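Local coordinates for protein TbpB (Actinobacillus pleuropneumoniae, PDB 3HOL) that probably binds host transferrin at the bacterial surface, as the lipoprotein component of the receptor through which the bacterium acquires iron, at residues L358-E363 and G485-H490; A331-S334 and K340-Q343. One frame throughout, in Å; residues are numbered along the deposited sequence.

Contact 1: residues L358-E363 and G485-H490; sequences LFLQGE and GGQFHH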
loop_
_atom_site.group_PDB
_atom_site.type_symbol
_atom_site.label_atom_id
_atom_site.label_comp_id
_atom_site.label_asym_id
_atom_site.label_seq_id
_atom_site.Cartn_x
_atom_site.Cartn_y
_atom_site.Cartn_z
ATOM N N LEU A 358 -16.978 -2.046 -8.519
ATOM C CA LEU A 358 -16.567 -0.643 -8.513
ATOM C C LEU A 358 -15.348 -0.476 -7.593
ATOM O O LEU A 358 -15.157 -1.284 -6.702
ATOM C CB LEU A 358 -17.709 0.235 -8.007
ATOM C CG LEU A 358 -19.024 0.084 -8.781
ATOM C CD1 LEU A 358 -20.136 0.781 -7.962
ATOM C CD2 LEU A 358 -18.894 0.733 -10.130
ATOM N N PHE A 359 -14.539 0.563 -7.812
ATOM C CA PHE A 359 -13.430 0.840 -6.907
ATOM C C PHE A 359 -13.332 2.341 -6.654
ATOM O O PHE A 359 -13.742 3.168 -7.510
ATOM C CB PHE A 359 -12.094 0.284 -7.459
ATOM C CG PHE A 359 -11.590 1.006 -8.688
ATOM C CD1 PHE A 359 -10.818 2.159 -8.578
ATOM C CD2 PHE A 359 -11.921 0.537 -9.974
ATOM C CE1 PHE A 359 -10.370 2.838 -9.727
ATOM C CE2 PHE A 359 -11.483 1.212 -11.137
ATOM C CZ PHE A 359 -10.717 2.354 -11.020
ATOM N N LEU A 360 -12.804 2.680 -5.480
ATOM C CA LEU A 360 -12.441 4.063 -5.170
ATOM C C LEU A 360 -11.124 4.066 -4.416
ATOM O O LEU A 360 -10.964 3.305 -3.455
ATOM C CB LEU A 360 -13.525 4.751 -4.324
ATOM C CG LEU A 360 -13.177 6.245 -4.137
ATOM C CD1 LEU A 360 -14.354 7.141 -4.469
ATOM C CD2 LEU A 360 -12.599 6.558 -2.713
ATOM N N GLN A 361 -10.207 4.930 -4.831
ATOM C CA GLN A 361 -8.969 5.163 -4.101
ATOM C C GLN A 361 -8.736 6.660 -3.909
ATOM O O GLN A 361 -9.019 7.448 -4.793
ATOM C CB GLN A 361 -7.777 4.523 -4.839
ATOM C CG GLN A 361 -8.030 3.035 -5.256
ATOM C CD GLN A 361 -6.706 2.302 -5.572
ATOM O OE1 GLN A 361 -6.445 1.200 -5.051
ATOM N NE2 GLN A 361 -5.851 2.936 -6.365
ATOM N N GLY A 362 -8.207 7.053 -2.756
ATOM C CA GLY A 362 -7.948 8.465 -2.517
ATOM C C GLY A 362 -6.798 8.635 -1.530
ATOM O O GLY A 362 -6.561 7.756 -0.684
ATOM N N GLU A 363 -6.099 9.757 -1.660
ATOM C CA GLU A 363 -4.980 10.136 -0.785
ATOM C C GLU A 363 -5.506 11.246 0.110
ATOM O O GLU A 363 -5.613 12.385 -0.356
ATOM C CB GLU A 363 -3.819 10.668 -1.660
ATOM C CG GLU A 363 -3.362 9.662 -2.708
ATOM C CD GLU A 363 -2.503 10.256 -3.828
ATOM O OE1 GLU A 363 -1.931 11.345 -3.660
ATOM O OE2 GLU A 363 -2.411 9.610 -4.895
ATOM N N GLY A 485 -14.530 12.459 -2.433
ATOM C CA GLY A 485 -15.082 11.237 -3.004
ATOM C C GLY A 485 -15.654 10.355 -1.911
ATOM O O GLY A 485 -15.382 10.569 -0.723
ATOM N N GLY A 486 -16.423 9.345 -2.291
ATOM C CA GLY A 486 -16.931 8.411 -1.292
ATOM C C GLY A 486 -17.760 7.326 -1.934
ATOM O O GLY A 486 -17.794 7.189 -3.159
ATOM N N GLN A 487 -18.427 6.541 -1.097
ATOM C CA GLN A 487 -19.078 5.338 -1.584
ATOM C C GLN A 487 -20.190 4.938 -0.659
ATOM O O GLN A 487 -20.197 5.259 0.518
ATOM C CB GLN A 487 -18.081 4.191 -1.699
ATOM C CG GLN A 487 -17.475 3.815 -0.378
ATOM C CD GLN A 487 -15.998 3.505 -0.477
ATOM O OE1 GLN A 487 -15.140 4.408 -0.643
ATOM N NE2 GLN A 487 -15.676 2.218 -0.352
ATOM N N PHE A 488 -21.150 4.226 -1.214
ATOM C CA PHE A 488 -22.191 3.649 -0.401
ATOM C C PHE A 488 -22.647 2.387 -1.089
ATOM O O PHE A 488 -22.524 2.261 -2.308
ATOM C CB PHE A 488 -23.347 4.629 -0.146
ATOM C CG PHE A 488 -23.955 5.288 -1.408
ATOM C CD1 PHE A 488 -25.080 4.728 -2.042
ATOM C CD2 PHE A 488 -23.471 6.519 -1.879
ATOM C CE1 PHE A 488 -25.686 5.366 -3.164
ATOM C CE2 PHE A 488 -24.058 7.167 -3.014
ATOM C CZ PHE A 488 -25.155 6.592 -3.653
ATOM N N HIS A 489 -23.133 1.439 -0.291
ATOM C CA HIS A 489 -23.726 0.235 -0.851
ATOM C C HIS A 489 -24.775 -0.335 0.102
ATOM O O HIS A 489 -24.791 -0.048 1.311
ATOM C CB HIS A 489 -22.660 -0.797 -1.189
ATOM C CG HIS A 489 -21.877 -1.252 -0.002
ATOM N ND1 HIS A 489 -20.876 -0.488 0.565
ATOM C CD2 HIS A 489 -21.966 -2.380 0.744
ATOM C CE1 HIS A 489 -20.372 -1.135 1.603
ATOM N NE2 HIS A 489 -21.017 -2.283 1.736
ATOM N N HIS A 490 -25.688 -1.105 -0.454
ATOM C CA HIS A 490 -26.775 -1.647 0.333
ATOM C C HIS A 490 -27.381 -2.798 -0.442
ATOM O O HIS A 490 -27.325 -2.832 -1.684
ATOM C CB HIS A 490 -27.819 -0.578 0.629
ATOM C CG HIS A 490 -28.914 -1.057 1.519
ATOM N ND1 HIS A 490 -28.745 -1.228 2.879
ATOM C CD2 HIS A 490 -30.174 -1.456 1.239
ATOM C CE1 HIS A 490 -29.867 -1.690 3.401
ATOM N NE2 HIS A 490 -30.747 -1.837 2.428
HETATM O O HOH W 1 -12.555 3.354 -0.974
#
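Leu360 sets its CG anti to its own backbone N (chi1 -174°), which carries the isobutyl group across to 485-490, while Gln487 holds its CG between its backbone N and carbonyl carbon (chi1 62°) and then bends at chi2, bringing OE1 of its amide beside the leucine side chain. This is the face where the C-lobe handle domain packs against the C-lobe beta barrel: strand 356-363 comes from the handle sheet, strand 483-492 from the barrel wall. The two short segments run roughly antiparallel, at 146°, with their axes 7.8 Å apart at the closest, and no direct hydrogen bond links them, so they meet as layers and not as neighbours in one sheet.

The two methyl groups of Leu360 divide the work. CD1 lies on the bare backbone of the glycine pair, with Leu360 CD1 3.7 Å from Gly486 O. With no side chain on Gly485 or Gly486, the methyl seats directly on the backbone, Leu360 CD1 also lying 3.7 Å from Gly486 N. CD2 turns to the amide instead, Leu360 CD2 lying 3.9 Å from Gln487 OE1. Tyr477 and Val500 of the barrel and Phe341 and Met339 of the handle also touch the leucine, burying it between the two domains.

Between the two segments the polar link runs through a water, while Gln487 NE2 bonds directly to Ser279 OG on the handle strand next to 356-363, which fixes the turn of the amide and presents its oxygen to that water. The water spends both protons on the bridge, donating one to Leu360 O at 2.9 Å and the other to Gln487 OE1 at 2.8 Å.

Contact 2: residues A331-S334 and K340-Q343; sequences ACCS and KFGQ
Cys332 lays its CB over one face of the Phe341 ring, 3.7 Å above the plane and offset toward the rim, a CH-pi contact at the turn end of the beta hairpin formed by strands 325-332 and 339-346 in the C-lobe handle domain. The vicinal disulfide Cys332-Cys333 sits at the CZ end of the same ring, both sulfurs oblique to it: Cys333 SG is 3.6 Å from Phe341 CZ, a sulfur-aromatic contact. The peptide between the two cysteines is cis, and with the bond of 2.0 Å between Cys332 SG and Cys333 SG it closes a compact ring that holds both sulfurs near the phenyl group.

Behind the side chains, Cys332 and Phe341 form an antiparallel hydrogen-bonded pair, Cys332 N to Phe341 O at 2.8 Å and Phe341 N to Cys332 O at 3.0 Å. One step on, Gly342 faces Ala331 in a non-hydrogen-bonded pair with CA atoms 4.6 Å apart. Thr381 of the barrel touches both cysteines and Phe341. Lys340, bent at chi2 and chi4, runs its chain past the Cys332 carbonyl, with Lys340 CD 3.5 Å from Cys332 O. A water lies 3.1 Å from Cys333 O, to which it probably donates, and accepts a weak bond from Lys340 NZ.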
loop_
_atom_site.group_PDB
_atom_site.type_symbol
_atom_site.label_atom_id
_atom_site.label_comp_id
_atom_site.label_asym_id
_atom_site.label_seq_id
_atom_site.Cartn_x
_atom_site.Cartn_y
_atom_site.Cartn_z
ATOM N N ALA A 331 -11.229 4.016 -15.420
ATOM C CA ALA A 331 -10.912 4.856 -14.288
ATOM C C ALA A 331 -11.227 6.296 -14.615
ATOM O O ALA A 331 -10.957 6.739 -15.739
ATOM C CB ALA A 331 -9.421 4.722 -13.958
ATOM N N CYS A 332 -11.753 7.010 -13.623
ATOM C CA CYS A 332 -12.099 8.424 -13.700
ATOM C C CYS A 332 -11.289 9.118 -12.613
ATOM O O CYS A 332 -11.055 8.510 -11.562
ATOM C CB CYS A 332 -13.601 8.602 -13.394
ATOM S SG CYS A 332 -14.365 10.153 -14.011
ATOM N N CYS A 333 -10.887 10.374 -12.779
ATOM C CA CYS A 333 -11.185 11.256 -13.914
ATOM C C CYS A 333 -9.935 12.091 -14.263
ATOM O O CYS A 333 -9.076 12.342 -13.399
ATOM C CB CYS A 333 -12.293 12.242 -13.518
ATOM S SG CYS A 333 -13.756 11.533 -12.694
ATOM N N SER A 334 -9.864 12.579 -15.505
ATOM C CA SER A 334 -8.723 13.414 -15.960
ATOM C C SER A 334 -8.525 14.722 -15.147
ATOM O O SER A 334 -7.445 15.285 -15.118
ATOM C CB SER A 334 -8.880 13.745 -17.470
ATOM O OG SER A 334 -10.104 14.429 -17.684
ATOM N N LYS A 340 -9.053 8.353 -7.618
ATOM C CA LYS A 340 -9.481 7.668 -8.840
ATOM C C LYS A 340 -10.651 6.796 -8.437
ATOM O O LYS A 340 -10.654 6.258 -7.323
ATOM C CB LYS A 340 -8.375 6.728 -9.338
ATOM C CG LYS A 340 -7.187 7.418 -10.033
ATOM C CD LYS A 340 -7.597 7.909 -11.430
ATOM C CE LYS A 340 -6.418 8.385 -12.282
ATOM N NZ LYS A 340 -6.427 9.871 -12.325
ATOM N N PHE A 341 -11.626 6.640 -9.330
ATOM C CA PHE A 341 -12.736 5.719 -9.076
ATOM C C PHE A 341 -13.182 5.156 -10.402
ATOM O O PHE A 341 -12.868 5.709 -11.449
ATOM C CB PHE A 341 -13.907 6.405 -8.325
ATOM C CG PHE A 341 -14.599 7.515 -9.119
ATOM C CD1 PHE A 341 -15.624 7.214 -10.038
ATOM C CD2 PHE A 341 -14.230 8.855 -8.927
ATOM C CE1 PHE A 341 -16.271 8.250 -10.760
ATOM C CE2 PHE A 341 -14.877 9.908 -9.661
ATOM C CZ PHE A 341 -15.877 9.594 -10.562
ATOM N N GLY A 342 -13.855 4.027 -10.388
ATOM C CA GLY A 342 -14.433 3.566 -11.628
ATOM C C GLY A 342 -14.914 2.160 -11.509
ATOM O O GLY A 342 -15.301 1.702 -10.413
ATOM N N GLN A 343 -14.890 1.491 -12.660
ATOM C CA GLN A 343 -15.439 0.162 -12.811
ATOM C C GLN A 343 -14.354 -0.856 -13.095
ATOM O O GLN A 343 -13.350 -0.559 -13.755
ATOM C CB GLN A 343 -16.518 0.156 -13.921
ATOM C CG GLN A 343 -17.696 1.047 -13.533
ATOM C CD GLN A 343 -18.824 1.078 -14.543
ATOM O OE1 GLN A 343 -18.871 0.251 -15.470
ATOM N NE2 GLN A 343 -19.753 2.048 -14.375
HETATM O O HOH W 2 -6.019 12.652 -14.011
#

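In the fold
The chain starts beside the C-lobe barrel, where strand 7-9 pairs with 495-508, then builds the N-lobe before entering the C-lobe handle, where contact 2 closes first: a local hairpin, with five residues between 331-334 and 340-343. Strand 339-346 then leads to its sheet neighbour, strand 356-363, where contact 1 opens; it closes only after 121 residues, once the chain has built most of the C-lobe barrel. The two contacts therefore follow in series, neither nested nor crossed. Their centres lie about 11 Å apart, and backbone hydrogen bonds from Gln361 N to Lys340 O and from Phe359 N to Gly342 O join them directly. Contact 2 closes the turn end of the handle hairpin, and contact 1 ties that same sheet to the barrel.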